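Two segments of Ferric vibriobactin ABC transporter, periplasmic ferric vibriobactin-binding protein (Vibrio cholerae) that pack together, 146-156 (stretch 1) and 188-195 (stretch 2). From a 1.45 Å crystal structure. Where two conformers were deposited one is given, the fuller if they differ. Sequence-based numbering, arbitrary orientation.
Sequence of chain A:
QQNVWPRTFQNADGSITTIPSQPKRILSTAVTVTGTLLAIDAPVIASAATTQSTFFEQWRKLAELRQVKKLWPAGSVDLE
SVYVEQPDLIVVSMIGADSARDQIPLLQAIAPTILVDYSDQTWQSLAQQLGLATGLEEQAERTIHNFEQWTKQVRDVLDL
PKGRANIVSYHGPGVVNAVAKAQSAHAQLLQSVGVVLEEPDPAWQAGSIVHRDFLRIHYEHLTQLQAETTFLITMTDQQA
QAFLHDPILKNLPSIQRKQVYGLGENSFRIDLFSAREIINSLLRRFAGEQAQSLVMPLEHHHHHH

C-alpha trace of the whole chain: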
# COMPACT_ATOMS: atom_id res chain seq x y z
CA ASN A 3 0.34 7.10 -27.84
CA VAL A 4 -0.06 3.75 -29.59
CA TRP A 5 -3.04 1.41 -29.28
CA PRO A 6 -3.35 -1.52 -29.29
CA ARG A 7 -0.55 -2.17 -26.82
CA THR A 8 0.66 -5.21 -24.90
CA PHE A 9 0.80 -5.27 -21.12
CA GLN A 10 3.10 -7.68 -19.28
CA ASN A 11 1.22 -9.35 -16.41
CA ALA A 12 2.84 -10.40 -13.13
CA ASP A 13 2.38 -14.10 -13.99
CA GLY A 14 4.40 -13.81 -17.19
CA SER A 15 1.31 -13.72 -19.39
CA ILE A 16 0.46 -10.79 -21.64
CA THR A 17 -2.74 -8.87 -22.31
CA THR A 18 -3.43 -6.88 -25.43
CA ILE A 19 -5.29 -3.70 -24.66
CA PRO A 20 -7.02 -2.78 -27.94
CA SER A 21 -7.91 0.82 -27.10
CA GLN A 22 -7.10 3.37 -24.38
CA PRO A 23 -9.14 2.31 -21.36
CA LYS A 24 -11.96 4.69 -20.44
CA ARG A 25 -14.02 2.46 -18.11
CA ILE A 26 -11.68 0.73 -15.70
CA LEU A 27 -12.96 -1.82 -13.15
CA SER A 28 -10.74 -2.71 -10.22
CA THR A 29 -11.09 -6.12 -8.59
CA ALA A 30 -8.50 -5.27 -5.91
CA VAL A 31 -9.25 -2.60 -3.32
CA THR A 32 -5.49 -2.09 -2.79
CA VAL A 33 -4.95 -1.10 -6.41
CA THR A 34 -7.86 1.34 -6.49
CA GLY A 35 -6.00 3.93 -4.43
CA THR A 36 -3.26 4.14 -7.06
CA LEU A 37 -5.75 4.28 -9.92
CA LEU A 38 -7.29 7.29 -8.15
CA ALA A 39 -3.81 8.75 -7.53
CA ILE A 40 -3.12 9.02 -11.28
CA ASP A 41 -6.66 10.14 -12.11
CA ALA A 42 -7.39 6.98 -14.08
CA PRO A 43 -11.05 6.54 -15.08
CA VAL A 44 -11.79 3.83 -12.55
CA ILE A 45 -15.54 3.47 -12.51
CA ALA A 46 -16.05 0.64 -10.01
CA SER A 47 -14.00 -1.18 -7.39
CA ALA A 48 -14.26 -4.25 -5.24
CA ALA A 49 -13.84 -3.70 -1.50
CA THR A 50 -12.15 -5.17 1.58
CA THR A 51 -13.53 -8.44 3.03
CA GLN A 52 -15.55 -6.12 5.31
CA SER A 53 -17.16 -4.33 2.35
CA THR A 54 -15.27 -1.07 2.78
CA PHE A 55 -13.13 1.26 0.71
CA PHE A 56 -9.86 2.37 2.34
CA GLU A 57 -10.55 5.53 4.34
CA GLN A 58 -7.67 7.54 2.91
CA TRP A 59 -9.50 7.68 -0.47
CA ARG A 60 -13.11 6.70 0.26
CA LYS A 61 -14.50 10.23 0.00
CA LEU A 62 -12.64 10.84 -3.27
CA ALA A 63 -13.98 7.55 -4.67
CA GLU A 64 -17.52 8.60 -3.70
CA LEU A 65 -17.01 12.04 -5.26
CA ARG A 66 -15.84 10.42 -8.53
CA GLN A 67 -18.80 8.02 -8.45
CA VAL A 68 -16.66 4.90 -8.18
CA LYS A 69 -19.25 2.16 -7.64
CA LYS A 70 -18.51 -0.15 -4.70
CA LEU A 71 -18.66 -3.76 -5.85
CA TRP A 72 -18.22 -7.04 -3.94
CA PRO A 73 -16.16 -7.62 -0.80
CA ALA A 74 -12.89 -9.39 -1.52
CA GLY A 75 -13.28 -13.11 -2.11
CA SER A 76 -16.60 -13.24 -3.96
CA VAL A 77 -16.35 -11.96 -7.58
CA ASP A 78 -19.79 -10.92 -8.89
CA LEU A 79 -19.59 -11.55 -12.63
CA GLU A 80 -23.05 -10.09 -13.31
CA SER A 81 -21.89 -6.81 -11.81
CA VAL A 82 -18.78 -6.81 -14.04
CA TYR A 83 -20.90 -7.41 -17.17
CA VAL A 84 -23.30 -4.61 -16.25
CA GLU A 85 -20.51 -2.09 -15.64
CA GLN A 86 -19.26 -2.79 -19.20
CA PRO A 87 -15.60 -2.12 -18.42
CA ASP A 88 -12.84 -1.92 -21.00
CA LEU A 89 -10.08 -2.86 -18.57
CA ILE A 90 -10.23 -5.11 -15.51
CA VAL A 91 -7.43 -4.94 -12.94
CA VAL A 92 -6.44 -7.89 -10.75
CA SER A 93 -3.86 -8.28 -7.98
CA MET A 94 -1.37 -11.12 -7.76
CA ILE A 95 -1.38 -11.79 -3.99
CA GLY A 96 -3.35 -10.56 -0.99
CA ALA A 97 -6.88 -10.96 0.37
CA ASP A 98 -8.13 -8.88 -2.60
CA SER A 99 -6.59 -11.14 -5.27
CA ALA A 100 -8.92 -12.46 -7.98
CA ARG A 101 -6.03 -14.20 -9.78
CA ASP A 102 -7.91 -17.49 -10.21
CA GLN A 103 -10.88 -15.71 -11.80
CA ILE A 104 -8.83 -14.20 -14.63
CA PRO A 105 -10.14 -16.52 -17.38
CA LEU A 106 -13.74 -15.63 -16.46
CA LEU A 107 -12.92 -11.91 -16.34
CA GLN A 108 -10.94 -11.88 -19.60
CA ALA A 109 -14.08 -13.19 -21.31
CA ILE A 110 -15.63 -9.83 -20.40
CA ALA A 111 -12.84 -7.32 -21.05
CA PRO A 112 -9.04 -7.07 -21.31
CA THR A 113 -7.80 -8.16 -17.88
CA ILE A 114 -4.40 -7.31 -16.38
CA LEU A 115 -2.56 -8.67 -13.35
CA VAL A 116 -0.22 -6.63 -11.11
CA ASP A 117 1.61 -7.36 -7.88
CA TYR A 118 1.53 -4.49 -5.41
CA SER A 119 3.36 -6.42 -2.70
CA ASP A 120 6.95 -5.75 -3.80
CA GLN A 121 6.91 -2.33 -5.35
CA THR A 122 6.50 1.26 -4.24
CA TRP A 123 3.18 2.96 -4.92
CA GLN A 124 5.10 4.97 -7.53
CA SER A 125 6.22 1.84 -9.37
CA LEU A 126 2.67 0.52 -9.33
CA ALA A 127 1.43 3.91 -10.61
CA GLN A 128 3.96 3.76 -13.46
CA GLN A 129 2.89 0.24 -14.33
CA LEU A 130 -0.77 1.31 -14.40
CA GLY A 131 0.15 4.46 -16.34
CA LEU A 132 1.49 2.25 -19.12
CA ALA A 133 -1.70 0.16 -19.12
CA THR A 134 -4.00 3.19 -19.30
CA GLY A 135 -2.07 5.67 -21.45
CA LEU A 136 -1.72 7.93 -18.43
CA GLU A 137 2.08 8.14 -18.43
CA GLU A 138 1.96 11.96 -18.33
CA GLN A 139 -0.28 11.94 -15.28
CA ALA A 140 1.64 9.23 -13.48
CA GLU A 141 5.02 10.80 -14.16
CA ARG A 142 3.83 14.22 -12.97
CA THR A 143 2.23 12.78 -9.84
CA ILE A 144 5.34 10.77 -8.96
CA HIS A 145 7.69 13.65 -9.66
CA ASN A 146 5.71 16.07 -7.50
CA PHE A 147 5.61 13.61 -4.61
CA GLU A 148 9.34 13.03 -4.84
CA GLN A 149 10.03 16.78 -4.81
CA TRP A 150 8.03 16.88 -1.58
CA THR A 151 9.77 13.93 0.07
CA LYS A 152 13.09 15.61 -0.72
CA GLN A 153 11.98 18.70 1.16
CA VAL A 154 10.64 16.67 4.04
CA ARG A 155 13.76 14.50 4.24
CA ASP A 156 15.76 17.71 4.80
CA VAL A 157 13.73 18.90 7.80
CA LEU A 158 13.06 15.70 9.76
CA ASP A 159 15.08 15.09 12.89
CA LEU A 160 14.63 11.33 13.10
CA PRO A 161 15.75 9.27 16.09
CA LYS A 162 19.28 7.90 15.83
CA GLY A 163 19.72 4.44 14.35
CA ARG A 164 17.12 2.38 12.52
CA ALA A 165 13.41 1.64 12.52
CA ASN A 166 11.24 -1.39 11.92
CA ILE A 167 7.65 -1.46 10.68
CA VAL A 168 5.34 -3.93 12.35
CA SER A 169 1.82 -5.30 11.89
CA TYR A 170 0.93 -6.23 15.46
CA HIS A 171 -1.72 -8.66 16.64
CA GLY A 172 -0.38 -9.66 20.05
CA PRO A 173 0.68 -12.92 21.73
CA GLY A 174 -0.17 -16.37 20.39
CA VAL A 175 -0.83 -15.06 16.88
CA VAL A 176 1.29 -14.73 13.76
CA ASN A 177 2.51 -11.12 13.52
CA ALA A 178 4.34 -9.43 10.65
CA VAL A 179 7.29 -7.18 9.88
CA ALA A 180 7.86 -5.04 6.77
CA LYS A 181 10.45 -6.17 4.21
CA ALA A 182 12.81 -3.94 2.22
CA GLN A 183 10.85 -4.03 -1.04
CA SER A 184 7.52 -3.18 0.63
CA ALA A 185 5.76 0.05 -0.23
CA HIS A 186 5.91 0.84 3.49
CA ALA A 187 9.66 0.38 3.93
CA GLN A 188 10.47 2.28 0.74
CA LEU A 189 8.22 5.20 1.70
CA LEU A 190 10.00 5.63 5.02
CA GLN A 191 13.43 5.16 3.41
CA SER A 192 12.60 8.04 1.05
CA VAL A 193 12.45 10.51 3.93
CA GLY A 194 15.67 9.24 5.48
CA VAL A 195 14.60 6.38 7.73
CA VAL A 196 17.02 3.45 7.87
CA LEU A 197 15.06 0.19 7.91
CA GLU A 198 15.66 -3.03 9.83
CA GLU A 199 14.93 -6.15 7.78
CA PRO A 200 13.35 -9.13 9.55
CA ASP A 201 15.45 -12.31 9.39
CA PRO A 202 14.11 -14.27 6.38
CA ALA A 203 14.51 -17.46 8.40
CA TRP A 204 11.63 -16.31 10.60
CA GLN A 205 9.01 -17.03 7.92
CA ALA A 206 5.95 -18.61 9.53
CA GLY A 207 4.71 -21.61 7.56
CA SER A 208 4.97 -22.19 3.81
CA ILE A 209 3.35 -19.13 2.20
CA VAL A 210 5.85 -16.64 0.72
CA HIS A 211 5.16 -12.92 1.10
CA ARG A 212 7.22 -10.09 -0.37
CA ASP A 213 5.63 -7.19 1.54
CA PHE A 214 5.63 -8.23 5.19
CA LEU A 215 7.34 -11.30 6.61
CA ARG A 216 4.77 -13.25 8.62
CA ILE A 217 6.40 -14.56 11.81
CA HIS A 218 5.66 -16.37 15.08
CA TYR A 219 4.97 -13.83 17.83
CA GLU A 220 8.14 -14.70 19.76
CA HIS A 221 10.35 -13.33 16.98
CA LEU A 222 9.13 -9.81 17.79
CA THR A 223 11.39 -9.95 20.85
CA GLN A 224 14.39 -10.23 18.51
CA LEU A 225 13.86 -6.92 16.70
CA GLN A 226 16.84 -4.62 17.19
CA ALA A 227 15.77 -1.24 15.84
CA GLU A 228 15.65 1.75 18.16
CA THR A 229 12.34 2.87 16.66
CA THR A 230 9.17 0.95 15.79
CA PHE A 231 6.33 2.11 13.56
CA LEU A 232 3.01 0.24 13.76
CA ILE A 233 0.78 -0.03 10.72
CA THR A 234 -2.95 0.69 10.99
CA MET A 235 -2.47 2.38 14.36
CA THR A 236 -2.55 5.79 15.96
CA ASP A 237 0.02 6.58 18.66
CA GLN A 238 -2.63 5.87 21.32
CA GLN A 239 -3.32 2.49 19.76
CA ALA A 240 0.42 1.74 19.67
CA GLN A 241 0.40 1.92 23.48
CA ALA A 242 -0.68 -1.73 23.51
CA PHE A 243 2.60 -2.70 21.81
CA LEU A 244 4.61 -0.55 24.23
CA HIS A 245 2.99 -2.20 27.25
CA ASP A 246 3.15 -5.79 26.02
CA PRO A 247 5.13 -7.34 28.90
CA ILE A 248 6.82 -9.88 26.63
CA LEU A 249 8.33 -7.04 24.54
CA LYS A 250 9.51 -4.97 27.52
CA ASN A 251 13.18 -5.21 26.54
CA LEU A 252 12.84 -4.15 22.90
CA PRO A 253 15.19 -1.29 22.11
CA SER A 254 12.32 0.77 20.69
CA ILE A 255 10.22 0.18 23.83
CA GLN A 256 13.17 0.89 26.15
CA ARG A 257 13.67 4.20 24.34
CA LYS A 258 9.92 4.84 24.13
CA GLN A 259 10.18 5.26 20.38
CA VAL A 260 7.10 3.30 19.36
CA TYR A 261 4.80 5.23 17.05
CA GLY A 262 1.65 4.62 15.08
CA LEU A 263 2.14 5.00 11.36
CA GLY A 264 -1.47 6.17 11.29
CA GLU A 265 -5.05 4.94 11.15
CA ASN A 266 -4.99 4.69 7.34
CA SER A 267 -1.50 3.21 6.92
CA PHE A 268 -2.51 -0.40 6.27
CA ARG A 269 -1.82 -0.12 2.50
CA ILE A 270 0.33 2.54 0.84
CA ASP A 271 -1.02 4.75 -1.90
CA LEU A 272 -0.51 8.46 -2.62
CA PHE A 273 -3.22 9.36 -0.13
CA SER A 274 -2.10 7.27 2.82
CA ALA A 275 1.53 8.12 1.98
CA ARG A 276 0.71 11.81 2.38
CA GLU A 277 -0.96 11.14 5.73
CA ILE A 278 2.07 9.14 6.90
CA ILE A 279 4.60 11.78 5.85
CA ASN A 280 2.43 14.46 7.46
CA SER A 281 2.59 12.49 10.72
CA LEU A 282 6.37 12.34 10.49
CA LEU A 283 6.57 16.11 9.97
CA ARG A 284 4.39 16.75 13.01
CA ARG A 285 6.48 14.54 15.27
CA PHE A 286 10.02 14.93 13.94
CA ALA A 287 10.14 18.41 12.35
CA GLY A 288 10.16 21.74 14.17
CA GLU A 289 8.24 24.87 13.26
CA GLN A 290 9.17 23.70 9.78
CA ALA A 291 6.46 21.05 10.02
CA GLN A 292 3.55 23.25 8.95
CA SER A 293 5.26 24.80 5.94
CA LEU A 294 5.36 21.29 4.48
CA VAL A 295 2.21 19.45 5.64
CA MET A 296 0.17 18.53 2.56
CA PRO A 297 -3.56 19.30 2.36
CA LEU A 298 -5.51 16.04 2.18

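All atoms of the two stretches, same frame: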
# COMPACT_ATOMS: atom_id res chain seq x y z
N ASN A 146 6.09 15.09 -8.51
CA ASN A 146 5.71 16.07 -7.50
C ASN A 146 5.87 15.51 -6.09
O ASN A 146 6.29 16.22 -5.17
CB ASN A 146 4.26 16.53 -7.69
CG ASN A 146 4.07 17.41 -8.90
OD1 ASN A 146 5.03 17.96 -9.44
ND2 ASN A 146 2.83 17.56 -9.32
N PHE A 147 5.53 14.23 -5.92
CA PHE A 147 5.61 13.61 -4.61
C PHE A 147 7.06 13.50 -4.18
O PHE A 147 7.39 13.72 -3.02
CB PHE A 147 4.95 12.24 -4.64
CG PHE A 147 4.86 11.59 -3.29
CD1 PHE A 147 3.82 11.90 -2.42
CD2 PHE A 147 5.81 10.66 -2.89
CE1 PHE A 147 3.75 11.30 -1.17
CE2 PHE A 147 5.73 10.06 -1.65
CZ PHE A 147 4.71 10.38 -0.80
N GLU A 148 7.92 13.19 -5.14
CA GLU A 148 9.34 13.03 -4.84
C GLU A 148 10.01 14.37 -4.51
O GLU A 148 10.90 14.43 -3.67
CB GLU A 148 10.05 12.26 -5.96
CG GLU A 148 10.33 10.79 -5.58
CD GLU A 148 9.27 9.76 -6.01
OE1 GLU A 148 8.03 9.96 -5.79
OE2 GLU A 148 9.69 8.70 -6.52
N GLN A 149 9.57 15.44 -5.16
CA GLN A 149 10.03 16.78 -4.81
C GLN A 149 9.67 17.09 -3.36
O GLN A 149 10.46 17.68 -2.61
CB GLN A 149 9.41 17.83 -5.73
CG GLN A 149 10.13 18.03 -7.05
CD GLN A 149 9.76 19.35 -7.72
OE1 GLN A 149 8.71 19.93 -7.41
NE2 GLN A 149 10.61 19.83 -8.63
N TRP A 150 8.48 16.68 -2.95
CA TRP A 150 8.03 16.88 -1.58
C TRP A 150 8.83 16.06 -0.58
O TRP A 150 9.24 16.57 0.45
CB TRP A 150 6.55 16.54 -1.48
CG TRP A 150 5.94 16.81 -0.13
CD1 TRP A 150 6.02 17.97 0.59
CD2 TRP A 150 5.13 15.92 0.63
NE1 TRP A 150 5.32 17.84 1.77
CE2 TRP A 150 4.76 16.59 1.82
CE3 TRP A 150 4.69 14.61 0.43
CZ2 TRP A 150 3.97 15.99 2.80
CZ3 TRP A 150 3.90 14.01 1.41
CH2 TRP A 150 3.55 14.71 2.58
N THR A 151 9.06 14.78 -0.89
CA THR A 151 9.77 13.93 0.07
C THR A 151 11.20 14.41 0.26
O THR A 151 11.76 14.26 1.34
CB THR A 151 9.72 12.42 -0.27
OG1 THR A 151 10.24 12.18 -1.58
CG2 THR A 151 8.30 11.89 -0.17
N LYS A 152 11.77 14.98 -0.80
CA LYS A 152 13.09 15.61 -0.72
C LYS A 152 13.08 16.71 0.32
O LYS A 152 13.95 16.77 1.19
CB LYS A 152 13.45 16.19 -2.08
CG LYS A 152 14.02 15.19 -3.06
CD LYS A 152 15.49 15.47 -3.30
CE LYS A 152 16.07 14.48 -4.30
NZ LYS A 152 15.99 13.09 -3.80
N GLN A 153 12.09 17.59 0.22
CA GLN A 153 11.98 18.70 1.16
C GLN A 153 11.79 18.19 2.58
O GLN A 153 12.40 18.69 3.53
CB GLN A 153 10.79 19.59 0.79
CG GLN A 153 10.96 20.45 -0.44
CD GLN A 153 9.70 21.24 -0.71
OE1 GLN A 153 9.70 22.47 -0.65
NE2 GLN A 153 8.59 20.54 -0.96
N VAL A 154 10.92 17.21 2.73
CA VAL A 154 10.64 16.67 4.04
C VAL A 154 11.88 16.00 4.63
O VAL A 154 12.21 16.19 5.80
CB VAL A 154 9.49 15.64 3.97
CG1 VAL A 154 9.35 14.91 5.29
CG2 VAL A 154 8.17 16.33 3.56
N ARG A 155 12.56 15.21 3.81
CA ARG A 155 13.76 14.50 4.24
C ARG A 155 14.75 15.47 4.89
O ARG A 155 15.42 15.12 5.87
CB ARG A 155 14.39 13.79 3.05
CG ARG A 155 15.60 12.93 3.39
CD ARG A 155 15.96 12.04 2.21
NE ARG A 155 16.47 12.81 1.08
CZ ARG A 155 15.84 12.95 -0.09
NH1 ARG A 155 14.66 12.38 -0.30
NH2 ARG A 155 16.40 13.68 -1.05
N ASP A 156 14.83 16.68 4.34
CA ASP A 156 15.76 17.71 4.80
C ASP A 156 15.39 18.41 6.11
O ASP A 156 16.21 19.13 6.68
CB ASP A 156 15.94 18.78 3.71
CG ASP A 156 16.81 18.31 2.58
OD1 ASP A 156 17.56 17.32 2.76
OD2 ASP A 156 16.76 18.95 1.50
N GLN A 188 9.87 1.36 1.72
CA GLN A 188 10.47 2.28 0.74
C GLN A 188 9.99 3.72 0.96
O GLN A 188 10.75 4.66 0.79
CB GLN A 188 10.23 1.79 -0.69
CG GLN A 188 10.87 0.41 -0.95
CD GLN A 188 11.03 0.06 -2.42
OE1 GLN A 188 11.83 0.68 -3.13
NE2 GLN A 188 10.28 -0.96 -2.89
N LEU A 189 8.73 3.88 1.37
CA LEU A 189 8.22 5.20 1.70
C LEU A 189 9.03 5.83 2.84
O LEU A 189 9.50 6.97 2.74
CB LEU A 189 6.74 5.14 2.07
CG LEU A 189 6.15 6.46 2.59
CD1 LEU A 189 6.10 7.54 1.52
CD2 LEU A 189 4.75 6.24 3.11
N LEU A 190 9.23 5.08 3.91
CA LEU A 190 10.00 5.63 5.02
C LEU A 190 11.46 5.90 4.65
O LEU A 190 12.04 6.91 5.06
CB LEU A 190 9.89 4.73 6.26
CG LEU A 190 8.82 5.14 7.28
CD1 LEU A 190 7.49 5.51 6.65
CD2 LEU A 190 8.65 4.08 8.36
N GLN A 191 12.06 4.98 3.89
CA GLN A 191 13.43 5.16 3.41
C GLN A 191 13.58 6.48 2.66
O GLN A 191 14.62 7.16 2.77
CB GLN A 191 13.82 4.03 2.46
CG GLN A 191 13.95 2.65 3.07
CD GLN A 191 14.04 1.57 2.00
OE1 GLN A 191 14.61 1.80 0.93
NE2 GLN A 191 13.47 0.40 2.29
N SER A 192 12.55 6.84 1.89
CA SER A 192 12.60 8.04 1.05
C SER A 192 12.70 9.34 1.82
O SER A 192 13.17 10.35 1.28
CB SER A 192 11.44 8.09 0.06
OG SER A 192 10.23 8.47 0.69
N VAL A 193 12.26 9.34 3.08
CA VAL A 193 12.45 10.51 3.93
C VAL A 193 13.56 10.34 4.96
O VAL A 193 13.60 11.06 5.96
CB VAL A 193 11.14 10.95 4.60
CG1 VAL A 193 10.13 11.39 3.53
CG2 VAL A 193 10.57 9.82 5.46
N GLY A 194 14.44 9.37 4.72
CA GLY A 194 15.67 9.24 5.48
C GLY A 194 15.69 8.21 6.60
O GLY A 194 16.68 8.11 7.33
N VAL A 195 14.61 7.44 6.74
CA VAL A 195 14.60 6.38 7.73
C VAL A 195 15.47 5.22 7.25
O VAL A 195 15.45 4.89 6.07
CB VAL A 195 13.16 5.84 7.97
CG1 VAL A 195 13.19 4.73 9.02
CG2 VAL A 195 12.25 6.98 8.41
O HOH W 1 15.48 12.71 7.35

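Residues 146-155 belong to a helix that begins earlier in the chain, and 188-192 to a second helix that also begins earlier in the chain; Val193, Gly194 and Val195 lie in the non-helical segment that follows. The two helix axes make an angle of 56° between their N-to-C directions and come no closer than 10.6 Å, so side chains and the turn, rather than closely packed helix backbones, bridge much of the gap. The backbones draw nearest where the turn meets the first helix, with Arg155 CA 4.2 Å from Val193 CA. Within the first stretch regular i to i+4 bonds include Arg155 N to Thr151 O (2.8 Å) and Asp156 N to Lys152 O (3.3 Å). In the second stretch the pattern tightens: Val193 N bonds Leu190 O (3.1 Å) and Gly194 N bonds Gln191 O (3.0 Å), while Val195 N reaches back to Leu190 O (3.1 Å). Gly194 has phi/psi of 100/3°, where a CB would be jammed against the carbonyl O of Val193; the backbone angles alone call for glycine, and an ideal CB would also lie close to Arg155, 3.6 Å from its CG.

Contacts follow one side of the first helix, at Phe147, Thr151, Val154 and Arg155. Phe147 (chi1 t) starts sideways, but its ring reaches across to put CZ 3.9 Å from Leu189 CD1; the methyl lies at the ring edge, near its plane. Val193, with the largest covered area in the contact, packs its CG1 4.0 Å from both Thr151 CB and Val154 CG1, so one methyl touches both residues; Thr151 is one turn on from Phe147. Thr151 CG2 also lies 4.0 Å from Ser192 OG, a packing contact; that hydroxyl donates instead to Leu189 O within its own stretch (2.6 Å).

Arg155 supplies the one direct hydrogen bond across the interface. Its side chain extends t, t before turning p at chi3, which carries NH1 to Ser192 O at 3.0 Å with an N-H...O angle of 159°. The acceptor lies at the guanidinium edge, near its plane, as suits an N-H donor. The aliphatic part of the same side chain covers the turn, with CG 3.7 Å from Val193 C and CD 4.0 Å from Gly194 N. Water 1 adds a second polar link by donating to both Arg155 O (2.8 Å) and Val193 O (2.9 Å), joining the two backbones where they run closest.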